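Local coordinates for tailspike protein (Acinetobacter phage vB_ApiP_P1, PDB 6E1R), which probably binds and degrades the capsular polysaccharide of its Acinetobacter host, so that the phage can reach the cell surface, at residues Leu287-Ile293 against Ser313-Lys319; Val345-Thr351 against Ser369-Ser375; Phe360-Gln366 against Ser388-Thr394; Asn380-Ile385 against Ser400-Ile404. All coordinates share one frame; numbering follows the deposited sequence.

Contact 1: residues Leu287-Ile293 against Ser313-Lys319; sequences LCTEALI and STPYVIK
Backbone bonds between 287-293 and 313-319 run in the parallel pattern, alternating donors and acceptors. N of Lys-319 gives the straightest of them to O of Ile-293 at 2.7 Å, with 162° at the hydrogen, and Ile-293 in turn sends its N to O of Val-317 over 3.0 Å. One step earlier, N of Tyr-316 meets O of Glu-290 at 3.2 Å. N of Leu-292 turns to O of Tyr-316, also at 3.2 Å, and makes a weak second bond to O of Val-317. Both chains turn a corner here, at Leu-292 and Val-317, consistent with the bent bonds at these residues.

Apolar contacts line both faces. On one, the methyl of Ala-291 lies 3.9 Å from CB of Tyr-316; on the other, CB of Ile-293 is 4.0 Å from CG1 of Ile-318. Leu-292 and Thr-314 cross at about a right angle, CD2 of the leucine 3.9 Å from CG2 of the threonine; that methyl stands anti to its own N while OG1 (chi1 -56°) turns to the backbone of Cys-288.

A water lies within bonding reach of both O of Leu-287 and O of Ser-313. The carboxylate of Glu-290 has its salt bridge with Lys-294, and Lys-319 is only a more distant opposite charge.

Matching corners on successive parallel coils, one stacked on the next, are characteristic of the parallel beta-helix that forms the body of many phage tailspikes, as it does here.

Contact 2: residues Val345-Thr351 against Ser369-Ser375; sequences VAIGKNT and SAVVESS
NZ of Lys-349 is gripped twice by the next coil: by OE2 of Glu-373 in a salt bridge of 2.8 Å and by O of Ser-374 at 3.0 Å. Within the parallel beta-helix this pair marks one rung, since Lys-349 and Glu-373 are bridged partners whose side chains leave on the same face as Ala-346 and Ala-370. The lysine reaches the acid because its chain, after leaving CG anti to N, bends at chi2 (58°), whereas the glutamate stays extended; NZ then meets OE2 from well above the carboxylate plane. Glu-373 also lays its CB 3.8 Å from CB of Ala-346, and its OE1 and the side chain of Lys-349 pack against Tyr-316 of the preceding coil.

The backbones are zipped in parallel. N of Ala-370 bonds to O of Val-345 at 2.7 Å, N of Gly-348 to O of Val-371, N of Glu-373 to O of Gly-348, and N of Asn-350 to O of Glu-373. The chain turns at Ile-347 and Gly-348 and again at Val-371, so the corners stack.

The amide of Asn-350 bonds outside this pairing, to OH of Tyr-358 and O of Pro-356. At the far end of the ladder the alpha C-H of Ser-375 approaches O of Asn-350, with CA 3.1 Å from that oxygen.

Contact 3: residues Phe360-Gln366 against Ser388-Thr394; sequences FEGCYGQ and SIANHFT
Two consecutive coils of the beta-helix pair here on either side of a turn, Phe-360 and Glu-361 against Ser-388 and Ile-389 before it, and Tyr-364 to Gln-366 against His-392 to Thr-394 after it, where the strands diverge by just 9°. Asn-391 bridges the turn with its side-chain amide. ND2 gives a bond of 2.6 Å to O of Phe-360, coming from above that carbonyl's plane, and OD1 receives N of Cys-363 at 2.8 Å in its own carbonyl plane. A further bond from ND2 to OG of Ser-388 holds the amide's rotation. O of Phe-360 also accepts N of Ile-389, so two donors share it. At the turn, CB of Cys-363 lies 3.8 Å from CZ of Phe-393; beyond it the Tyr-364 and His-392 rings lie obliquely side by side, planes at 40°. Strand 331-338 flanks 360-366, with Phe-334 stacked on Phe-360, while the second subunit offers Lys-333 to Glu-361 and Phe-328 to the Tyr-364 and His-392 rings.

Contact 4: residues Asn380-Ile385 against Ser400-Ile404; sequences NDVALI and SIGDI
With chi1 at -57°, Asn-380 sets CG anti to its carbonyl carbon and points its amide at Ser-400 and Ile-401, while Ile-404, turned alike, brings CD1 toward Ile-385. The contact joins two loops of the beta-helix through two turns. One is a type II' beta turn from Ile-401 to Ile-404, with Gly-402 at its second position and a closing bond from N of Ile-404 to O of Ile-401. The other is an Asx turn, in which OD1 of Asp-381 takes N of Ala-383 and starts the short 3-10 segment 382-384.

ND2 of Asn-380 makes the direct link, a bond of 3.3 Å to OG of Ser-400 that is bent to 148° at the hydrogen. OD1 of the same amide is used by N of Val-371. Apolar contact brings CG1 of Ile-385 to CD1 of Ile-404 at 3.8 Å, the side chains crossing at about a right angle; CG2 of Val-382 and CB of Asp-403 are in van der Waals contact at 3.9 Å. Gln-421 of the second subunit packs on Val-382 and Asp-403. One water links the two backbones, donating to O of Asn-380 at 2.8 Å and accepting from N of Asp-403 at 2.9 Å.

Overall arrangement
Contacts 1 and 2 continue one parallel sheet of the beta-helix, their centres 11 Å apart, joined where O of Pro-315 meets N of Val-345 at 2.8 Å. Contact 3 belongs to other faces of the same coils, its centre about 16 Å from that of contact 2; the two meet in the interior, CG1 of Val-371 lying 3.5 Å from CE1 of Phe-360. Contact 4, its centre about 10 Å from that of contact 2, adjoins strand 372-373, N of Asn-380 lying 2.8 Å from O of Val-372, and reaches contact 3 where CG2 of Ile-404 lies 3.5 Å from OG of Ser-388. Contacts 3 and 4 both touch the second subunit; no other chain touches contacts 1 and 2.

Contact 1: residues Leu287-Ile293 against Ser313-Lys319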
loop_
_atom_site.group_PDB
_atom_site.type_symbol
_atom_site.label_atom_id
_atom_site.label_comp_id
_atom_site.label_asym_id
_atom_site.label_seq_id
_atom_site.Cartn_x
_atom_site.Cartn_y
_atom_site.Cartn_z
ATOM N N LEU A 287 8.631 -25.408 -3.917
ATOM C CA LEU A 287 8.308 -26.651 -4.606
ATOM C C LEU A 287 6.975 -27.197 -4.116
ATOM O O LEU A 287 6.792 -28.410 -3.976
ATOM C CB LEU A 287 9.414 -27.686 -4.412
ATOM C CG LEU A 287 10.788 -27.326 -4.977
ATOM C CD1 LEU A 287 11.789 -28.432 -4.694
ATOM C CD2 LEU A 287 10.693 -27.052 -6.470
ATOM N N CYS A 288 6.025 -26.306 -3.843
ATOM C CA CYS A 288 4.727 -26.727 -3.334
ATOM C C CYS A 288 3.970 -27.523 -4.389
ATOM O O CYS A 288 4.075 -27.253 -5.589
ATOM C CB CYS A 288 3.909 -25.513 -2.903
ATOM S SG CYS A 288 4.681 -24.522 -1.610
ATOM N N THR A 289 3.200 -28.514 -3.936
ATOM C CA THR A 289 2.552 -29.424 -4.872
ATOM C C THR A 289 1.231 -28.879 -5.403
ATOM O O THR A 289 0.816 -29.257 -6.504
ATOM C CB THR A 289 2.332 -30.796 -4.229
ATOM O OG1 THR A 289 1.619 -30.651 -2.996
ATOM C CG2 THR A 289 3.671 -31.477 -3.967
ATOM N N GLU A 290 0.543 -28.025 -4.647
ATOM C CA GLU A 290 -0.758 -27.524 -5.075
ATOM C C GLU A 290 -0.739 -26.017 -5.290
ATOM O O GLU A 290 -1.024 -25.555 -6.399
ATOM C CB GLU A 290 -1.842 -27.909 -4.062
ATOM C CG GLU A 290 -2.021 -29.416 -3.885
ATOM C CD GLU A 290 -3.169 -29.743 -2.960
ATOM O OE1 GLU A 290 -4.073 -28.895 -2.838
ATOM O OE2 GLU A 290 -3.162 -30.828 -2.340
ATOM N N ALA A 291 -0.397 -25.240 -4.266
ATOM C CA ALA A 291 -0.360 -23.792 -4.380
ATOM C C ALA A 291 0.625 -23.237 -3.363
ATOM O O ALA A 291 1.100 -23.946 -2.475
ATOM C CB ALA A 291 -1.748 -23.181 -4.179
ATOM N N LEU A 292 0.947 -21.951 -3.513
ATOM C CA LEU A 292 1.751 -21.280 -2.499
ATOM C C LEU A 292 0.896 -20.871 -1.308
ATOM O O LEU A 292 1.348 -20.945 -0.160
ATOM C CB LEU A 292 2.455 -20.061 -3.094
ATOM C CG LEU A 292 3.427 -20.311 -4.247
ATOM C CD1 LEU A 292 4.094 -19.012 -4.658
ATOM C CD2 LEU A 292 4.464 -21.356 -3.867
ATOM N N ILE A 293 -0.338 -20.438 -1.562
ATOM C CA ILE A 293 -1.271 -20.024 -0.522
ATOM C C ILE A 293 -2.593 -20.734 -0.785
ATOM O O ILE A 293 -3.287 -20.420 -1.760
ATOM C CB ILE A 293 -1.468 -18.502 -0.490
ATOM C CG1 ILE A 293 -0.132 -17.790 -0.277
ATOM C CG2 ILE A 293 -2.458 -18.116 0.598
ATOM C CD1 ILE A 293 -0.229 -16.286 -0.348
ATOM N N SER A 313 7.334 -25.641 -10.343
ATOM C CA SER A 313 6.610 -26.879 -10.096
ATOM C C SER A 313 5.324 -26.683 -9.306
ATOM O O SER A 313 4.620 -27.665 -9.047
ATOM C CB SER A 313 7.512 -27.881 -9.371
ATOM O OG SER A 313 8.705 -28.097 -10.103
ATOM N N THR A 314 4.999 -25.455 -8.913
ATOM C CA THR A 314 3.793 -25.210 -8.138
ATOM C C THR A 314 2.661 -24.820 -9.078
ATOM O O THR A 314 2.814 -23.861 -9.847
ATOM C CB THR A 314 4.023 -24.115 -7.112
ATOM O OG1 THR A 314 5.135 -24.469 -6.283
ATOM C CG2 THR A 314 2.793 -23.945 -6.238
ATOM N N PRO A 315 1.525 -25.524 -9.056
ATOM C CA PRO A 315 0.447 -25.201 -10.010
ATOM C C PRO A 315 -0.094 -23.791 -9.864
ATOM O O PRO A 315 -0.182 -23.058 -10.859
ATOM C CB PRO A 315 -0.615 -26.264 -9.700
ATOM C CG PRO A 315 0.155 -27.404 -9.134
ATOM C CD PRO A 315 1.263 -26.778 -8.333
ATOM N N TYR A 316 -0.466 -23.386 -8.654
ATOM C CA TYR A 316 -1.108 -22.099 -8.445
ATOM C C TYR A 316 -0.306 -21.261 -7.460
ATOM O O TYR A 316 0.451 -21.782 -6.637
ATOM C CB TYR A 316 -2.540 -22.277 -7.927
ATOM C CG TYR A 316 -3.353 -23.283 -8.710
ATOM C CD1 TYR A 316 -3.723 -23.038 -10.027
ATOM C CD2 TYR A 316 -3.765 -24.474 -8.126
ATOM C CE1 TYR A 316 -4.470 -23.958 -10.741
ATOM C CE2 TYR A 316 -4.511 -25.398 -8.830
ATOM C CZ TYR A 316 -4.860 -25.135 -10.136
ATOM O OH TYR A 316 -5.604 -26.054 -10.841
ATOM N N VAL A 317 -0.475 -19.943 -7.557
ATOM C CA VAL A 317 0.119 -19.046 -6.573
ATOM C C VAL A 317 -0.774 -18.942 -5.344
ATOM O O VAL A 317 -0.312 -19.078 -4.207
ATOM C CB VAL A 317 0.389 -17.663 -7.192
ATOM C CG1 VAL A 317 0.815 -16.677 -6.118
ATOM C CG2 VAL A 317 1.451 -17.768 -8.273
ATOM N N ILE A 318 -2.066 -18.707 -5.554
ATOM C CA ILE A 318 -3.036 -18.648 -4.471
ATOM C C ILE A 318 -4.288 -19.396 -4.910
ATOM O O ILE A 318 -4.721 -19.284 -6.063
ATOM C CB ILE A 318 -3.355 -17.191 -4.069
ATOM C CG1 ILE A 318 -4.320 -17.158 -2.883
ATOM C CG2 ILE A 318 -3.907 -16.403 -5.255
ATOM C CD1 ILE A 318 -4.416 -15.805 -2.214
ATOM N N LYS A 319 -4.855 -20.179 -3.995
ATOM C CA LYS A 319 -6.040 -20.988 -4.264
ATOM C C LYS A 319 -7.019 -20.808 -3.112
ATOM O O LYS A 319 -6.748 -21.243 -1.989
ATOM C CB LYS A 319 -5.674 -22.461 -4.441
ATOM C CG LYS A 319 -6.866 -23.369 -4.690
ATOM C CD LYS A 319 -6.433 -24.809 -4.900
ATOM C CE LYS A 319 -7.623 -25.711 -5.174
ATOM N NZ LYS A 319 -7.205 -27.103 -5.495
HETATM O O HOH W 1 5.621 -29.687 -6.719
#

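Contact 2: residues Val345-Thr351 against Ser369-Ser375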
loop_
_atom_site.group_PDB
_atom_site.type_symbol
_atom_site.label_atom_id
_atom_site.label_comp_id
_atom_site.label_asym_id
_atom_site.label_seq_id
_atom_site.Cartn_x
_atom_site.Cartn_y
_atom_site.Cartn_z
ATOM N N VAL A 345 0.370 -23.390 -13.615
ATOM C CA VAL A 345 -0.950 -23.528 -14.224
ATOM C C VAL A 345 -1.658 -22.179 -14.284
ATOM O O VAL A 345 -2.018 -21.705 -15.367
ATOM C CB VAL A 345 -1.804 -24.561 -13.464
ATOM C CG1 VAL A 345 -3.152 -24.737 -14.144
ATOM C CG2 VAL A 345 -1.073 -25.890 -13.379
ATOM N N ALA A 346 -1.860 -21.553 -13.127
ATOM C CA ALA A 346 -2.532 -20.262 -13.066
ATOM C C ALA A 346 -2.169 -19.582 -11.755
ATOM O O ALA A 346 -2.067 -20.242 -10.721
ATOM C CB ALA A 346 -4.054 -20.416 -13.184
ATOM N N ILE A 347 -1.975 -18.261 -11.805
ATOM C CA ILE A 347 -1.627 -17.519 -10.594
ATOM C C ILE A 347 -2.758 -17.606 -9.578
ATOM O O ILE A 347 -2.554 -18.005 -8.425
ATOM C CB ILE A 347 -1.282 -16.059 -10.936
ATOM C CG1 ILE A 347 -0.045 -15.999 -11.834
ATOM C CG2 ILE A 347 -1.064 -15.251 -9.667
ATOM C CD1 ILE A 347 0.299 -14.604 -12.306
ATOM N N GLY A 348 -3.968 -17.243 -9.991
ATOM C CA GLY A 348 -5.112 -17.333 -9.108
ATOM C C GLY A 348 -6.040 -18.468 -9.484
ATOM O O GLY A 348 -6.539 -18.520 -10.613
ATOM N N LYS A 349 -6.283 -19.382 -8.550
ATOM C CA LYS A 349 -7.193 -20.501 -8.760
ATOM C C LYS A 349 -8.416 -20.308 -7.878
ATOM O O LYS A 349 -8.290 -20.178 -6.656
ATOM C CB LYS A 349 -6.514 -21.835 -8.451
ATOM C CG LYS A 349 -7.468 -23.021 -8.431
ATOM C CD LYS A 349 -8.200 -23.183 -9.756
ATOM C CE LYS A 349 -9.221 -24.310 -9.684
ATOM N NZ LYS A 349 -10.013 -24.442 -10.940
ATOM N N ASN A 350 -9.590 -20.300 -8.497
ATOM C CA ASN A 350 -10.850 -20.145 -7.791
ATOM C C ASN A 350 -11.569 -21.483 -7.725
ATOM O O ASN A 350 -11.593 -22.234 -8.704
ATOM C CB ASN A 350 -11.744 -19.118 -8.489
ATOM C CG ASN A 350 -11.234 -17.704 -8.341
ATOM O OD1 ASN A 350 -10.103 -17.482 -7.907
ATOM N ND2 ASN A 350 -12.065 -16.733 -8.708
ATOM N N THR A 351 -12.130 -21.789 -6.556
ATOM C CA THR A 351 -13.022 -22.928 -6.403
ATOM C C THR A 351 -14.475 -22.513 -6.243
ATOM O O THR A 351 -15.362 -23.369 -6.336
ATOM C CB THR A 351 -12.594 -23.794 -5.211
ATOM O OG1 THR A 351 -12.604 -23.006 -4.013
ATOM C CG2 THR A 351 -11.197 -24.343 -5.448
ATOM N N SER A 369 2.384 -19.952 -17.355
ATOM C CA SER A 369 1.085 -20.376 -16.857
ATOM C C SER A 369 0.028 -19.395 -17.343
ATOM O O SER A 369 0.322 -18.434 -18.060
ATOM C CB SER A 369 1.087 -20.453 -15.328
ATOM O OG SER A 369 1.210 -19.160 -14.758
ATOM N N ALA A 370 -1.215 -19.642 -16.942
ATOM C CA ALA A 370 -2.285 -18.687 -17.163
ATOM C C ALA A 370 -2.300 -17.662 -16.033
ATOM O O ALA A 370 -1.608 -17.800 -15.023
ATOM C CB ALA A 370 -3.633 -19.400 -17.270
ATOM N N VAL A 371 -3.105 -16.617 -16.213
ATOM C CA VAL A 371 -3.202 -15.583 -15.188
ATOM C C VAL A 371 -4.168 -16.005 -14.089
ATOM O O VAL A 371 -3.836 -15.953 -12.899
ATOM C CB VAL A 371 -3.612 -14.242 -15.822
ATOM C CG1 VAL A 371 -3.818 -13.190 -14.747
ATOM C CG2 VAL A 371 -2.558 -13.792 -16.822
ATOM N N VAL A 372 -5.373 -16.434 -14.466
ATOM C CA VAL A 372 -6.373 -16.903 -13.515
ATOM C C VAL A 372 -7.052 -18.141 -14.085
ATOM O O VAL A 372 -6.970 -18.431 -15.280
ATOM C CB VAL A 372 -7.431 -15.825 -13.181
ATOM C CG1 VAL A 372 -6.800 -14.659 -12.434
ATOM C CG2 VAL A 372 -8.118 -15.345 -14.449
ATOM N N GLU A 373 -7.732 -18.872 -13.204
ATOM C CA GLU A 373 -8.539 -20.021 -13.590
ATOM C C GLU A 373 -9.811 -20.025 -12.759
ATOM O O GLU A 373 -9.748 -19.992 -11.527
ATOM C CB GLU A 373 -7.783 -21.340 -13.399
ATOM C CG GLU A 373 -8.602 -22.565 -13.780
ATOM C CD GLU A 373 -7.847 -23.866 -13.588
ATOM O OE1 GLU A 373 -6.611 -23.872 -13.763
ATOM O OE2 GLU A 373 -8.494 -24.884 -13.261
ATOM N N SER A 374 -10.957 -20.066 -13.432
ATOM C CA SER A 374 -12.229 -20.018 -12.732
ATOM C C SER A 374 -12.516 -21.356 -12.054
ATOM O O SER A 374 -11.784 -22.337 -12.208
ATOM C CB SER A 374 -13.359 -19.665 -13.699
ATOM O OG SER A 374 -13.582 -20.715 -14.624
ATOM N N SER A 375 -13.610 -21.384 -11.289
ATOM C CA SER A 375 -14.024 -22.616 -10.628
ATOM C C SER A 375 -14.423 -23.695 -11.622
ATOM O O SER A 375 -14.377 -24.883 -11.283
ATOM C CB SER A 375 -15.178 -22.333 -9.668
ATOM O OG SER A 375 -16.246 -21.677 -10.331
#

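Contact 3: residues Phe360-Gln366 against Ser388-Thr394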
loop_
_atom_site.group_PDB
_atom_site.type_symbol
_atom_site.label_atom_id
_atom_site.label_comp_id
_atom_site.label_asym_id
_atom_site.label_seq_id
_atom_site.Cartn_x
_atom_site.Cartn_y
_atom_site.Cartn_z
ATOM N N PHE A 360 -4.368 -6.937 -11.189
ATOM C CA PHE A 360 -2.942 -7.001 -11.493
ATOM C C PHE A 360 -2.522 -5.593 -11.896
ATOM O O PHE A 360 -2.808 -5.143 -13.008
ATOM C CB PHE A 360 -2.652 -8.020 -12.590
ATOM C CG PHE A 360 -2.860 -9.446 -12.165
ATOM C CD1 PHE A 360 -4.125 -10.014 -12.182
ATOM C CD2 PHE A 360 -1.787 -10.222 -11.757
ATOM C CE1 PHE A 360 -4.316 -11.327 -11.790
ATOM C CE2 PHE A 360 -1.971 -11.537 -11.367
ATOM C CZ PHE A 360 -3.237 -12.089 -11.384
ATOM N N GLU A 361 -1.846 -4.903 -10.983
ATOM C CA GLU A 361 -1.512 -3.490 -11.135
ATOM C C GLU A 361 0.001 -3.353 -11.262
ATOM O O GLU A 361 0.728 -3.447 -10.269
ATOM C CB GLU A 361 -2.053 -2.693 -9.953
ATOM C CG GLU A 361 -1.976 -1.191 -10.111
ATOM C CD GLU A 361 -2.480 -0.469 -8.879
ATOM O OE1 GLU A 361 -3.714 -0.352 -8.719
ATOM O OE2 GLU A 361 -1.645 -0.038 -8.061
ATOM N N GLY A 362 0.469 -3.131 -12.488
ATOM C CA GLY A 362 1.877 -2.886 -12.724
ATOM C C GLY A 362 2.788 -4.075 -12.522
ATOM O O GLY A 362 3.993 -3.888 -12.342
ATOM N N CYS A 363 2.258 -5.295 -12.560
ATOM C CA CYS A 363 3.093 -6.472 -12.375
ATOM C C CYS A 363 4.043 -6.653 -13.559
ATOM O O CYS A 363 3.799 -6.174 -14.670
ATOM C CB CYS A 363 2.229 -7.718 -12.189
ATOM S SG CYS A 363 1.183 -7.670 -10.714
ATOM N N TYR A 364 5.136 -7.371 -13.306
ATOM C CA TYR A 364 6.220 -7.488 -14.274
ATOM C C TYR A 364 6.861 -8.861 -14.152
ATOM O O TYR A 364 7.252 -9.266 -13.053
ATOM C CB TYR A 364 7.263 -6.386 -14.040
ATOM C CG TYR A 364 8.384 -6.335 -15.054
ATOM C CD1 TYR A 364 9.527 -7.109 -14.897
ATOM C CD2 TYR A 364 8.311 -5.492 -16.155
ATOM C CE1 TYR A 364 10.558 -7.058 -15.818
ATOM C CE2 TYR A 364 9.337 -5.434 -17.080
ATOM C CZ TYR A 364 10.458 -6.217 -16.906
ATOM O OH TYR A 364 11.481 -6.161 -17.825
ATOM N N GLY A 365 6.966 -9.568 -15.268
ATOM C CA GLY A 365 7.630 -10.854 -15.276
ATOM C C GLY A 365 7.285 -11.649 -16.521
ATOM O O GLY A 365 6.739 -11.123 -17.490
ATOM N N GLN A 366 7.613 -12.938 -16.459
ATOM C CA GLN A 366 7.409 -13.874 -17.556
ATOM C C GLN A 366 6.569 -15.042 -17.059
ATOM O O GLN A 366 6.771 -15.531 -15.943
ATOM C CB GLN A 366 8.748 -14.368 -18.114
ATOM C CG GLN A 366 8.632 -15.448 -19.174
ATOM C CD GLN A 366 9.982 -15.898 -19.695
ATOM O OE1 GLN A 366 10.617 -16.785 -19.126
ATOM N NE2 GLN A 366 10.427 -15.286 -20.788
ATOM N N SER A 388 -6.751 -4.703 -14.761
ATOM C CA SER A 388 -5.448 -5.178 -15.229
ATOM C C SER A 388 -4.798 -4.028 -15.991
ATOM O O SER A 388 -5.096 -3.818 -17.170
ATOM C CB SER A 388 -5.594 -6.418 -16.100
ATOM O OG SER A 388 -4.409 -6.669 -16.836
ATOM N N ILE A 389 -3.915 -3.291 -15.316
ATOM C CA ILE A 389 -3.335 -2.070 -15.862
ATOM C C ILE A 389 -1.820 -2.109 -15.719
ATOM O O ILE A 389 -1.291 -2.559 -14.697
ATOM C CB ILE A 389 -3.910 -0.813 -15.176
ATOM C CG1 ILE A 389 -3.891 -0.974 -13.654
ATOM C CG2 ILE A 389 -5.316 -0.525 -15.684
ATOM C CD1 ILE A 389 -4.363 0.255 -12.904
ATOM N N ALA A 390 -1.127 -1.639 -16.760
ATOM C CA ALA A 390 0.323 -1.439 -16.748
ATOM C C ALA A 390 1.089 -2.723 -16.442
ATOM O O ALA A 390 2.195 -2.685 -15.903
ATOM C CB ALA A 390 0.718 -0.335 -15.762
ATOM N N ASN A 391 0.516 -3.870 -16.796
ATOM C CA ASN A 391 1.180 -5.150 -16.603
ATOM C C ASN A 391 2.042 -5.488 -17.812
ATOM O O ASN A 391 1.664 -5.221 -18.955
ATOM C CB ASN A 391 0.153 -6.260 -16.379
ATOM C CG ASN A 391 -0.660 -6.055 -15.121
ATOM O OD1 ASN A 391 -0.112 -5.819 -14.045
ATOM N ND2 ASN A 391 -1.981 -6.141 -15.250
ATOM N N HIS A 392 3.205 -6.079 -17.552
ATOM C CA HIS A 392 4.068 -6.604 -18.602
ATOM C C HIS A 392 4.310 -8.081 -18.339
ATOM O O HIS A 392 4.906 -8.445 -17.319
ATOM C CB HIS A 392 5.400 -5.856 -18.675
ATOM C CG HIS A 392 6.357 -6.442 -19.667
ATOM N ND1 HIS A 392 6.080 -6.510 -21.015
ATOM C CD2 HIS A 392 7.579 -7.003 -19.505
ATOM C CE1 HIS A 392 7.094 -7.080 -21.643
ATOM N NE2 HIS A 392 8.017 -7.387 -20.749
ATOM N N PHE A 393 3.848 -8.927 -19.256
ATOM C CA PHE A 393 3.999 -10.371 -19.142
ATOM C C PHE A 393 4.521 -10.915 -20.461
ATOM O O PHE A 393 3.879 -10.744 -21.503
ATOM C CB PHE A 393 2.671 -11.039 -18.776
ATOM C CG PHE A 393 2.270 -10.847 -17.342
ATOM C CD1 PHE A 393 3.184 -11.049 -16.322
ATOM C CD2 PHE A 393 0.982 -10.460 -17.014
ATOM C CE1 PHE A 393 2.818 -10.873 -15.001
ATOM C CE2 PHE A 393 0.610 -10.282 -15.696
ATOM C CZ PHE A 393 1.530 -10.489 -14.688
ATOM N N THR A 394 5.682 -11.559 -20.417
ATOM C CA THR A 394 6.196 -12.300 -21.557
ATOM C C THR A 394 5.752 -13.752 -21.438
ATOM O O THR A 394 5.789 -14.336 -20.351
ATOM C CB THR A 394 7.721 -12.216 -21.631
ATOM O OG1 THR A 394 8.234 -11.693 -20.400
ATOM C CG2 THR A 394 8.146 -11.308 -22.774
#

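Contact 4: residues Asn380-Ile385 against Ser400-Ile404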
loop_
_atom_site.group_PDB
_atom_site.type_symbol
_atom_site.label_atom_id
_atom_site.label_comp_id
_atom_site.label_asym_id
_atom_site.label_seq_id
_atom_site.Cartn_x
_atom_site.Cartn_y
_atom_site.Cartn_z
ATOM N N ASN A 380 -7.976 -17.633 -17.750
ATOM C CA ASN A 380 -7.973 -16.213 -18.100
ATOM C C ASN A 380 -9.394 -15.685 -18.277
ATOM O O ASN A 380 -9.679 -14.908 -19.190
ATOM C CB ASN A 380 -7.131 -15.958 -19.352
ATOM C CG ASN A 380 -5.704 -16.448 -19.202
ATOM O OD1 ASN A 380 -5.087 -16.284 -18.149
ATOM N ND2 ASN A 380 -5.174 -17.060 -20.254
ATOM N N ASP A 381 -10.293 -16.112 -17.394
ATOM C CA ASP A 381 -11.673 -15.640 -17.405
ATOM C C ASP A 381 -11.693 -14.156 -17.062
ATOM O O ASP A 381 -11.421 -13.769 -15.920
ATOM C CB ASP A 381 -12.513 -16.451 -16.422
ATOM C CG ASP A 381 -13.981 -16.060 -16.439
ATOM O OD1 ASP A 381 -14.385 -15.265 -17.312
ATOM O OD2 ASP A 381 -14.736 -16.559 -15.576
ATOM N N VAL A 382 -12.015 -13.321 -18.053
ATOM C CA VAL A 382 -12.016 -11.878 -17.852
ATOM C C VAL A 382 -13.097 -11.451 -16.867
ATOM O O VAL A 382 -12.995 -10.373 -16.268
ATOM C CB VAL A 382 -12.179 -11.164 -19.208
ATOM C CG1 VAL A 382 -11.949 -9.664 -19.069
ATOM C CG2 VAL A 382 -11.224 -11.760 -20.232
ATOM N N ALA A 383 -14.123 -12.282 -16.659
ATOM C CA ALA A 383 -15.137 -11.968 -15.661
ATOM C C ALA A 383 -14.567 -11.948 -14.250
ATOM O O ALA A 383 -15.194 -11.384 -13.347
ATOM C CB ALA A 383 -16.288 -12.972 -15.744
ATOM N N LEU A 384 -13.399 -12.550 -14.041
ATOM C CA LEU A 384 -12.726 -12.540 -12.750
ATOM C C LEU A 384 -11.690 -11.432 -12.637
ATOM O O LEU A 384 -11.073 -11.285 -11.577
ATOM C CB LEU A 384 -12.057 -13.893 -12.491
ATOM C CG LEU A 384 -12.959 -15.125 -12.543
ATOM C CD1 LEU A 384 -12.142 -16.386 -12.311
ATOM C CD2 LEU A 384 -14.084 -15.011 -11.531
ATOM N N ILE A 385 -11.481 -10.657 -13.695
ATOM C CA ILE A 385 -10.468 -9.610 -13.721
ATOM C C ILE A 385 -11.167 -8.306 -13.360
ATOM O O ILE A 385 -11.897 -7.730 -14.173
ATOM C CB ILE A 385 -9.773 -9.524 -15.081
ATOM C CG1 ILE A 385 -9.095 -10.853 -15.419
ATOM C CG2 ILE A 385 -8.759 -8.390 -15.089
ATOM C CD1 ILE A 385 -8.128 -11.333 -14.362
ATOM N N SER A 400 -0.077 -18.048 -20.973
ATOM C CA SER A 400 -1.245 -17.567 -21.693
ATOM C C SER A 400 -1.875 -16.427 -20.908
ATOM O O SER A 400 -1.892 -16.451 -19.675
ATOM C CB SER A 400 -2.269 -18.687 -21.910
ATOM O OG SER A 400 -2.721 -19.208 -20.673
ATOM N N ILE A 401 -2.388 -15.434 -21.631
ATOM C CA ILE A 401 -3.119 -14.327 -21.023
ATOM C C ILE A 401 -4.537 -14.197 -21.552
ATOM O O ILE A 401 -5.346 -13.486 -20.935
ATOM C CB ILE A 401 -2.368 -12.987 -21.196
ATOM C CG1 ILE A 401 -2.130 -12.690 -22.678
ATOM C CG2 ILE A 401 -1.059 -12.999 -20.421
ATOM C CD1 ILE A 401 -1.403 -11.386 -22.928
ATOM N N GLY A 402 -4.871 -14.850 -22.661
ATOM C CA GLY A 402 -6.228 -14.769 -23.179
ATOM C C GLY A 402 -6.561 -13.363 -23.635
ATOM O O GLY A 402 -5.787 -12.717 -24.352
ATOM N N ASP A 403 -7.723 -12.875 -23.210
ATOM C CA ASP A 403 -8.184 -11.538 -23.555
ATOM C C ASP A 403 -7.812 -10.497 -22.508
ATOM O O ASP A 403 -8.346 -9.385 -22.544
ATOM C CB ASP A 403 -9.700 -11.538 -23.763
ATOM C CG ASP A 403 -10.123 -12.348 -24.971
ATOM O OD1 ASP A 403 -9.317 -12.471 -25.920
ATOM O OD2 ASP A 403 -11.263 -12.859 -24.974
ATOM N N ILE A 404 -6.924 -10.833 -21.577
ATOM C CA ILE A 404 -6.494 -9.888 -20.553
ATOM C C ILE A 404 -5.469 -8.935 -21.151
ATOM O O ILE A 404 -4.552 -9.353 -21.870
ATOM C CB ILE A 404 -5.929 -10.639 -19.334
ATOM C CG1 ILE A 404 -6.979 -11.604 -18.777
ATOM C CG2 ILE A 404 -5.474 -9.659 -18.261
ATOM C CD1 ILE A 404 -6.481 -12.467 -17.639
HETATM O O HOH W 2 -9.606 -14.687 -22.010
#